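Local coordinates for protein YghZ aldo-keto reductase (Escherichia coli, PDB 3N6Q) that probably reduces aldehydes or ketones with a nicotinamide cofactor, as other TIM-barrel aldo-keto reductases do, at residues Y170-R183 / W202-N215. Sequence-based numbering, arbitrary orientation. Where two conformers were deposited one is given.
Sequences YSPERTQKMVELLR and WVDKSGLLDTLQNN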
ATOM      1  N   TYR B 170      -9.950  -9.760  25.743  1.00 16.02           N
ATOM      2  CA  TYR B 170      -9.539 -11.056  25.206  1.00 14.57           C
ATOM      3  C   TYR B 170      -8.916 -11.810  26.361  1.00 16.28           C
ATOM      4  O   TYR B 170      -8.117 -11.246  27.085  1.00 15.86           O
ATOM      5  CB  TYR B 170      -8.493 -10.872  24.118  1.00 16.01           C
ATOM      6  CG  TYR B 170      -9.125 -10.571  22.761  1.00 12.90           C
ATOM      7  CD1 TYR B 170      -9.905  -9.415  22.585  1.00 16.90           C
ATOM      8  CD2 TYR B 170      -8.807 -11.351  21.666  1.00 15.40           C
ATOM      9  CE1 TYR B 170     -10.490  -9.112  21.309  1.00 14.58           C
ATOM     10  CE2 TYR B 170      -9.311 -11.042  20.401  1.00 20.04           C
ATOM     11  CZ  TYR B 170     -10.121  -9.917  20.233  1.00 15.36           C
ATOM     12  OH  TYR B 170     -10.593  -9.689  18.952  1.00 15.97           O
ATOM     13  N   SER B 171      -9.275 -13.082  26.507  1.00 18.03           N
ATOM     14  CA  SER B 171      -8.526 -13.966  27.439  1.00 18.98           C
ATOM     15  C   SER B 171      -7.009 -14.000  27.188  1.00 18.71           C
ATOM     16  O   SER B 171      -6.509 -13.661  26.103  1.00 16.44           O
ATOM     17  CB  SER B 171      -9.096 -15.386  27.345  1.00 17.95           C
ATOM     18  OG  SER B 171      -8.763 -15.924  26.054  1.00 17.66           O
ATOM     19  N   PRO B 172      -6.236 -14.510  28.184  1.00 17.53           N
ATOM     20  CA  PRO B 172      -4.819 -14.751  27.930  1.00 18.40           C
ATOM     21  C   PRO B 172      -4.520 -15.547  26.654  1.00 18.53           C
ATOM     22  O   PRO B 172      -3.614 -15.177  25.888  1.00 19.32           O
ATOM     23  CB  PRO B 172      -4.327 -15.490  29.215  1.00 18.58           C
ATOM     24  CG  PRO B 172      -5.342 -15.169  30.276  1.00 15.59           C
ATOM     25  CD  PRO B 172      -6.677 -14.905  29.551  1.00 19.23           C
ATOM     26  N   GLU B 173      -5.204 -16.673  26.460  1.00 19.39           N
ATOM     27  CA  GLU B 173      -4.912 -17.562  25.338  1.00 20.21           C
ATOM     28  C   GLU B 173      -5.231 -16.825  24.017  1.00 18.82           C
ATOM     29  O   GLU B 173      -4.444 -16.882  23.073  1.00 17.90           O
ATOM     30  CB  GLU B 173      -5.809 -18.802  25.460  1.00 23.07           C
ATOM     31  CG  GLU B 173      -5.547 -19.658  26.747  1.00 30.34           C
ATOM     32  CD  GLU B 173      -5.996 -19.013  28.110  1.00 42.15           C
ATOM     33  OE1 GLU B 173      -6.976 -18.189  28.186  1.00 24.94           O
ATOM     34  OE2 GLU B 173      -5.355 -19.404  29.132  1.00 43.96           O
ATOM     35  N   ARG B 174      -6.400 -16.172  23.959  1.00 19.31           N
ATOM     36  CA  ARG B 174      -6.757 -15.375  22.749  1.00 17.93           C
ATOM     37  C   ARG B 174      -5.790 -14.181  22.507  1.00 18.36           C
ATOM     38  O   ARG B 174      -5.375 -13.912  21.366  1.00 17.78           O
ATOM     39  CB  ARG B 174      -8.193 -14.923  22.798  1.00 17.57           C
ATOM     40  CG  ARG B 174      -9.173 -16.081  22.569  1.00 18.60           C
ATOM     41  CD  ARG B 174     -10.630 -15.635  22.684  1.00 18.58           C
ATOM     42  NE  ARG B 174     -11.569 -16.728  22.372  1.00 22.39           N
ATOM     43  CZ  ARG B 174     -12.013 -17.038  21.139  1.00 24.17           C
ATOM     44  NH1 ARG B 174     -11.467 -16.486  20.051  1.00 25.81           N
ATOM     45  NH2 ARG B 174     -12.933 -18.003  20.993  1.00 28.11           N
ATOM     46  N   THR B 175      -5.396 -13.496  23.590  1.00 16.45           N
ATOM     47  CA  THR B 175      -4.359 -12.464  23.509  1.00 15.80           C
ATOM     48  C   THR B 175      -3.078 -12.990  22.923  1.00 16.05           C
ATOM     49  O   THR B 175      -2.477 -12.422  21.991  1.00 13.67           O
ATOM     50  CB  THR B 175      -4.096 -11.834  24.900  1.00 15.48           C
ATOM     51  OG1 THR B 175      -5.323 -11.262  25.370  1.00 14.65           O
ATOM     52  CG2 THR B 175      -3.009 -10.767  24.819  1.00 16.29           C
ATOM     53  N   GLN B 176      -2.644 -14.142  23.428  1.00 17.20           N
ATOM     54  CA  GLN B 176      -1.440 -14.711  22.878  1.00 17.63           C
ATOM     55  C   GLN B 176      -1.559 -15.056  21.372  1.00 15.89           C
ATOM     56  O   GLN B 176      -0.613 -14.817  20.601  1.00 16.72           O
ATOM     57  CB  GLN B 176      -1.018 -15.952  23.697  1.00 17.86           C
ATOM     58  CG  GLN B 176       0.174 -16.702  23.091  1.00 22.46           C
ATOM     59  CD  GLN B 176       1.444 -15.985  23.383  1.00 21.30           C
ATOM     60  OE1 GLN B 176       1.616 -15.447  24.477  1.00 26.99           O
ATOM     61  NE2 GLN B 176       2.393 -16.026  22.440  1.00 26.83           N
ATOM     62  N   LYS B 177      -2.707 -15.600  20.981  1.00 15.07           N
ATOM     63  CA  LYS B 177      -2.929 -15.890  19.574  1.00 16.47           C
ATOM     64  C   LYS B 177      -2.874 -14.579  18.747  1.00 14.86           C
ATOM     65  O   LYS B 177      -2.302 -14.550  17.653  1.00 16.36           O
ATOM     66  CB  LYS B 177      -4.281 -16.611  19.401  1.00 15.59           C
ATOM     67  CG  LYS B 177      -4.544 -17.065  17.941  1.00 23.50           C
ATOM     68  CD  LYS B 177      -3.339 -17.833  17.379  1.00 33.75           C
ATOM     69  CE  LYS B 177      -3.775 -18.665  16.175  1.00 40.53           C
ATOM     70  NZ  LYS B 177      -2.631 -19.404  15.561  1.00 40.46           N
ATOM     71  N   MET B 178      -3.527 -13.526  19.233  1.00 17.19           N
ATOM     72  CA  MET B 178      -3.553 -12.268  18.423  1.00 15.66           C
ATOM     73  C   MET B 178      -2.154 -11.720  18.274  1.00 16.37           C
ATOM     74  O   MET B 178      -1.776 -11.159  17.245  1.00 16.06           O
ATOM     75  CB  MET B 178      -4.466 -11.195  19.055  1.00 15.86           C
ATOM     76  CG  MET B 178      -5.947 -11.588  19.144  1.00 20.65           C
ATOM     77  SD  MET B 178      -6.649 -11.598  17.402  1.00 24.68           S
ATOM     78  CE  MET B 178      -5.897 -10.018  16.913  1.00 22.18           C
ATOM     79  N   VAL B 179      -1.335 -11.853  19.331  1.00 14.63           N
ATOM     80  CA  VAL B 179       0.044 -11.392  19.234  1.00 12.42           C
ATOM     81  C   VAL B 179       0.762 -12.118  18.142  1.00 13.47           C
ATOM     82  O   VAL B 179       1.493 -11.485  17.333  1.00 16.21           O
ATOM     83  CB  VAL B 179       0.830 -11.625  20.584  1.00 15.56           C
ATOM     84  CG1 VAL B 179       2.327 -11.419  20.343  1.00 17.47           C
ATOM     85  CG2 VAL B 179       0.290 -10.689  21.636  1.00 16.31           C
ATOM     86  N   GLU B 180       0.598 -13.452  18.111  1.00 15.40           N
ATOM     87  CA  GLU B 180       1.306 -14.256  17.106  1.00 16.69           C
ATOM     88  C   GLU B 180       0.782 -13.899  15.701  1.00 16.68           C
ATOM     89  O   GLU B 180       1.570 -13.843  14.721  1.00 15.46           O
ATOM     90  CB  GLU B 180       1.093 -15.767  17.388  1.00 17.41           C
ATOM     91  CG  GLU B 180       1.737 -16.158  18.758  1.00 17.65           C
ATOM     92  CD  GLU B 180       1.316 -17.539  19.335  1.00 29.29           C
ATOM     93  OE1 GLU B 180       0.366 -18.188  18.827  1.00 30.84           O
ATOM     94  OE2 GLU B 180       1.869 -17.919  20.408  1.00 30.99           O
ATOM     95  N   LEU B 181      -0.539 -13.751  15.598  1.00 14.84           N
ATOM     96  CA  LEU B 181      -1.161 -13.447  14.280  1.00 16.40           C
ATOM     97  C   LEU B 181      -0.700 -12.093  13.753  1.00 16.33           C
ATOM     98  O   LEU B 181      -0.210 -11.988  12.614  1.00 15.87           O
ATOM     99  CB  LEU B 181      -2.696 -13.545  14.343  1.00 16.66           C
ATOM    100  CG  LEU B 181      -3.246 -14.975  14.460  1.00 18.78           C
ATOM    101  CD1 LEU B 181      -4.739 -14.878  14.698  1.00 16.85           C
ATOM    102  CD2 LEU B 181      -2.881 -15.874  13.212  1.00 19.43           C
ATOM    103  N   LEU B 182      -0.689 -11.083  14.615  1.00 15.05           N
ATOM    104  CA  LEU B 182      -0.234  -9.795  14.152  1.00 17.58           C
ATOM    105  C   LEU B 182       1.263  -9.842  13.854  1.00 18.45           C
ATOM    106  O   LEU B 182       1.739  -9.118  12.987  1.00 16.39           O
ATOM    107  CB  LEU B 182      -0.549  -8.726  15.190  1.00 15.13           C
ATOM    108  CG  LEU B 182      -2.032  -8.414  15.360  1.00 19.67           C
ATOM    109  CD1 LEU B 182      -2.220  -7.677  16.699  1.00 18.39           C
ATOM    110  CD2 LEU B 182      -2.522  -7.545  14.167  1.00 17.69           C
ATOM    111  N   ARG B 183       2.034 -10.649  14.607  1.00 18.16           N
ATOM    112  CA  ARG B 183       3.472 -10.734  14.286  1.00 18.68           C
ATOM    113  C   ARG B 183       3.721 -11.285  12.869  1.00 18.90           C
ATOM    114  O   ARG B 183       4.725 -10.943  12.223  1.00 17.93           O
ATOM    115  CB  ARG B 183       4.200 -11.615  15.321  1.00 20.62           C
ATOM    116  CG  ARG B 183       5.657 -11.911  14.952  1.00 27.14           C
ATOM    117  CD  ARG B 183       6.211 -12.795  16.071  1.00 41.33           C
ATOM    118  NE  ARG B 183       6.190 -12.026  17.318  1.00 48.60           N
ATOM    119  CZ  ARG B 183       5.638 -12.402  18.471  1.00 48.95           C
ATOM    120  NH1 ARG B 183       5.048 -13.606  18.606  1.00 44.72           N
ATOM    121  NH2 ARG B 183       5.692 -11.543  19.497  1.00 41.74           N
ATOM    122  N   TRP B 202      -9.853 -10.384  37.616  1.00 19.82           N
ATOM    123  CA  TRP B 202      -9.747 -11.412  36.598  0.50 19.40           C
ATOM    124  C   TRP B 202      -8.411 -11.354  35.881  1.00 18.76           C
ATOM    125  O   TRP B 202      -7.810 -12.391  35.580  1.00 21.87           O
ATOM    126  CB  TRP B 202     -10.957 -11.386  35.611  0.50 18.29           C
ATOM    127  CG  TRP B 202     -10.865 -10.462  34.401  0.50 16.21           C
ATOM    128  CD1 TRP B 202     -11.517  -9.250  34.242  0.50 16.48           C
ATOM    129  CD2 TRP B 202     -10.179 -10.706  33.147  0.50 18.86           C
ATOM    130  NE1 TRP B 202     -11.241  -8.727  33.003  0.50 12.96           N
ATOM    131  CE2 TRP B 202     -10.429  -9.591  32.311  0.50 19.11           C
ATOM    132  CE3 TRP B 202      -9.386 -11.756  32.654  0.50 22.03           C
ATOM    133  CZ2 TRP B 202      -9.889  -9.477  31.015  0.50 15.17           C
ATOM    134  CZ3 TRP B 202      -8.864 -11.652  31.346  0.50 24.70           C
ATOM    135  CH2 TRP B 202      -9.137 -10.519  30.543  0.50 20.74           C
ATOM    136  N   VAL B 203      -7.896 -10.147  35.621  1.00 18.06           N
ATOM    137  CA  VAL B 203      -6.662 -10.065  34.855  1.00 20.39           C
ATOM    138  C   VAL B 203      -5.488 -10.714  35.624  1.00 23.12           C
ATOM    139  O   VAL B 203      -4.575 -11.281  35.038  1.00 23.33           O
ATOM    140  CB  VAL B 203      -6.251  -8.621  34.436  1.00 24.32           C
ATOM    141  CG1 VAL B 203      -7.388  -7.870  33.744  1.00 21.97           C
ATOM    142  CG2 VAL B 203      -5.747  -7.887  35.544  1.00 24.24           C
ATOM    143  N   ASP B 204      -5.525 -10.586  36.925  1.00 23.07           N
ATOM    144  CA  ASP B 204      -4.498 -11.144  37.827  0.50 25.54           C
ATOM    145  C   ASP B 204      -4.649 -12.679  37.847  1.00 24.52           C
ATOM    146  O   ASP B 204      -3.763 -13.458  37.419  1.00 26.75           O
ATOM    147  CB  ASP B 204      -4.711 -10.565  39.263  0.50 25.50           C
ATOM    148  CG  ASP B 204      -4.361  -9.046  39.385  0.50 29.13           C
ATOM    149  OD1 ASP B 204      -3.928  -8.462  38.378  0.50 35.25           O
ATOM    150  OD2 ASP B 204      -4.506  -8.431  40.495  0.50 31.00           O
ATOM    151  N   LYS B 205      -5.828 -13.104  38.253  1.00 24.70           N
ATOM    152  CA  LYS B 205      -6.124 -14.502  38.448  1.00 25.87           C
ATOM    153  C   LYS B 205      -6.042 -15.327  37.173  1.00 26.04           C
ATOM    154  O   LYS B 205      -5.691 -16.520  37.206  1.00 23.18           O
ATOM    155  CB  LYS B 205      -7.518 -14.599  39.084  1.00 28.92           C
ATOM    156  CG  LYS B 205      -8.339 -15.823  38.718  1.00 37.57           C
ATOM    157  CD  LYS B 205      -9.728 -15.785  39.372  1.00 49.59           C
ATOM    158  CE  LYS B 205     -10.352 -17.189  39.445  1.00 52.24           C
ATOM    159  NZ  LYS B 205     -11.552 -17.238  40.341  1.00 57.03           N
ATOM    160  N   SER B 206      -6.396 -14.728  36.025  1.00 20.70           N
ATOM    161  CA  SER B 206      -6.411 -15.498  34.794  1.00 21.87           C
ATOM    162  C   SER B 206      -5.059 -15.830  34.231  1.00 24.52           C
ATOM    163  O   SER B 206      -4.952 -16.707  33.369  1.00 27.31           O
ATOM    164  CB  SER B 206      -7.163 -14.753  33.681  1.00 22.45           C
ATOM    165  OG  SER B 206      -6.471 -13.535  33.402  1.00 18.91           O
ATOM    166  N   GLY B 207      -4.065 -15.045  34.565  1.00 23.27           N
ATOM    167  CA  GLY B 207      -2.824 -15.136  33.828  1.00 25.98           C
ATOM    168  C   GLY B 207      -2.642 -14.039  32.789  1.00 25.80           C
ATOM    169  O   GLY B 207      -1.596 -13.987  32.113  1.00 24.65           O
ATOM    170  N   LEU B 208      -3.665 -13.203  32.575  1.00 23.22           N
ATOM    171  CA  LEU B 208      -3.471 -12.073  31.602  1.00 21.06           C
ATOM    172  C   LEU B 208      -2.225 -11.196  31.830  1.00 19.54           C
ATOM    173  O   LEU B 208      -1.415 -10.912  30.900  1.00 17.71           O
ATOM    174  CB  LEU B 208      -4.722 -11.182  31.483  1.00 17.35           C
ATOM    175  CG  LEU B 208      -4.578 -10.257  30.257  1.00 21.20           C
ATOM    176  CD1 LEU B 208      -4.521 -11.030  28.890  1.00 22.64           C
ATOM    177  CD2 LEU B 208      -5.691  -9.224  30.250  1.00 21.17           C
ATOM    178  N   LEU B 209      -2.003 -10.808  33.071  1.00 22.08           N
ATOM    179  CA  LEU B 209      -0.856  -9.949  33.315  1.00 23.55           C
ATOM    180  C   LEU B 209       0.490 -10.658  32.956  1.00 21.75           C
ATOM    181  O   LEU B 209       1.373 -10.013  32.433  1.00 22.77           O
ATOM    182  CB  LEU B 209      -0.873  -9.327  34.740  1.00 27.74           C
ATOM    183  CG  LEU B 209      -1.851  -8.127  34.984  1.00 31.76           C
ATOM    184  CD1 LEU B 209      -1.490  -7.320  36.214  1.00 40.06           C
ATOM    185  CD2 LEU B 209      -1.915  -7.147  33.799  1.00 35.92           C
ATOM    186  N   ASP B 210       0.554 -11.980  33.065  1.00 26.35           N
ATOM    187  CA  ASP B 210       1.762 -12.745  32.649  1.00 26.10           C
ATOM    188  C   ASP B 210       1.857 -12.610  31.101  1.00 24.50           C
ATOM    189  O   ASP B 210       2.923 -12.382  30.561  1.00 24.08           O
ATOM    190  CB  ASP B 210       1.633 -14.283  32.959  1.00 28.60           C
ATOM    191  CG  ASP B 210       1.541 -14.626  34.473  1.00 33.85           C
ATOM    192  OD1 ASP B 210       2.288 -13.979  35.205  1.00 28.40           O
ATOM    193  OD2 ASP B 210       0.725 -15.547  34.910  1.00 35.22           O
ATOM    194  N   THR B 211       0.755 -12.895  30.400  1.00 22.64           N
ATOM    195  CA  THR B 211       0.719 -12.847  28.913  1.00 20.85           C
ATOM    196  C   THR B 211       1.178 -11.448  28.419  1.00 17.21           C
ATOM    197  O   THR B 211       2.029 -11.338  27.515  1.00 19.58           O
ATOM    198  CB  THR B 211      -0.683 -13.207  28.401  1.00 22.87           C
ATOM    199  OG1 THR B 211      -1.032 -14.510  28.893  1.00 24.16           O
ATOM    200  CG2 THR B 211      -0.708 -13.286  26.853  1.00 21.42           C
ATOM    201  N   LEU B 212       0.676 -10.389  29.041  1.00 17.41           N
ATOM    202  CA  LEU B 212       0.987  -9.012  28.572  1.00 18.50           C
ATOM    203  C   LEU B 212       2.474  -8.721  28.779  1.00 21.12           C
ATOM    204  O   LEU B 212       3.199  -8.285  27.867  1.00 19.04           O
ATOM    205  CB  LEU B 212       0.107  -7.951  29.282  1.00 17.49           C
ATOM    206  CG  LEU B 212      -1.418  -8.128  29.089  1.00 17.57           C
ATOM    207  CD1 LEU B 212      -2.130  -6.910  29.678  1.00 15.06           C
ATOM    208  CD2 LEU B 212      -1.754  -8.280  27.522  1.00 16.52           C
ATOM    209  N   GLN B 213       2.979  -9.054  29.969  1.00 23.10           N
ATOM    210  CA  GLN B 213       4.415  -8.867  30.203  1.00 25.05           C
ATOM    211  C   GLN B 213       5.316  -9.671  29.263  1.00 21.93           C
ATOM    212  O   GLN B 213       6.296  -9.124  28.746  1.00 23.32           O
ATOM    213  CB  GLN B 213       4.799  -9.219  31.655  1.00 27.30           C
ATOM    214  CG  GLN B 213       6.254  -8.784  32.019  1.00 33.43           C
ATOM    215  CD  GLN B 213       6.532  -8.933  33.510  1.00 44.46           C
ATOM    216  OE1 GLN B 213       6.949  -7.968  34.170  1.00 52.02           O
ATOM    217  NE2 GLN B 213       6.170 -10.095  34.072  1.00 41.68           N
ATOM    218  N   ASN B 214       5.026 -10.951  29.081  1.00 23.68           N
ATOM    219  CA  ASN B 214       5.831 -11.831  28.232  1.00 24.58           C
ATOM    220  C   ASN B 214       5.902 -11.332  26.795  1.00 25.94           C
ATOM    221  O   ASN B 214       6.850 -11.628  26.063  1.00 25.69           O
ATOM    222  CB  ASN B 214       5.284 -13.270  28.276  1.00 27.01           C
ATOM    223  CG  ASN B 214       5.537 -13.954  29.644  1.00 32.16           C
ATOM    224  OD1 ASN B 214       6.274 -13.430  30.480  1.00 33.34           O
ATOM    225  ND2 ASN B 214       4.818 -15.032  29.907  1.00 36.05           N
ATOM    226  N   ASN B 215       4.916 -10.530  26.377  1.00 22.60           N
ATOM    227  CA  ASN B 215       4.843 -10.160  24.967  1.00 21.22           C
ATOM    228  C   ASN B 215       5.003  -8.660  24.770  1.00 21.97           C
ATOM    229  O   ASN B 215       4.733  -8.136  23.683  1.00 20.23           O
ATOM    230  CB  ASN B 215       3.479 -10.574  24.400  1.00 20.49           C
ATOM    231  CG  ASN B 215       3.388 -12.035  24.167  1.00 21.30           C
ATOM    232  OD1 ASN B 215       4.026 -12.567  23.256  1.00 21.24           O
ATOM    233  ND2 ASN B 215       2.547 -12.688  24.908  1.00 19.97           N
TER
HETATM  234  O   HOH W   1       0.533 -16.461  26.907  1.00 36.99           O
HETATM  235  O   HOH W   2       4.842 -15.064  22.976  1.00 39.05           O
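P172 and L208 bring the two segments closest, with their CA atoms 4.7 Å apart. From there helices 172-183 and 208-214 run nearly parallel, their axes 16° apart and 9.3 Å from each other at the closest. Further along, the CA atoms of V179 and N215 lie 7.6 Å apart. The ring of P172 packs on the turn that leads into helix 208-214. Its CG lies 3.5 Å from S206 O and just as near L208 N. S206 OG accepts from L208 N, an ST turn. P172 CB sits 3.5 Å from T211 OG1. Y170 O accepts from H192 NE2.

In a TIM barrel, parallel strands alternate with outer helices, and these two helices are neighbours in that outer layer. Helix 172-183 follows strand 162-168, and strand 191-193 lies between the two helices in sequence. T175, L208 and L212 all touch that strand at H192. T175 OG1 donates to S171 O, while its CG2 meets T211 CG2 and L212 CD2.

Where the end of helix 208-214 meets the middle of helix 172-183, the contact becomes polar. Q176 CG is anti to the backbone N (chi1 174°), and the chain then bends at chi2, which brings the amide across to N215. N215 ND2 donates to Q176 OE1 at 2.9 Å, nearly straight but from above the carbonyl plane. The same ND2 also donates to T211 O, so both its hydrogens are used. One water joins Q176 NE2 to N215 OD1, and another joins Q176 OE1 to T211 OG1. Q176 NE2 also donates to E180 OE2. A leucine in place of N215 would probably leave Q176 OE1 without its cross-helix donor and T211 O without its side-chain bond. V179 CG1 packs 3.6 Å from N215 OD1.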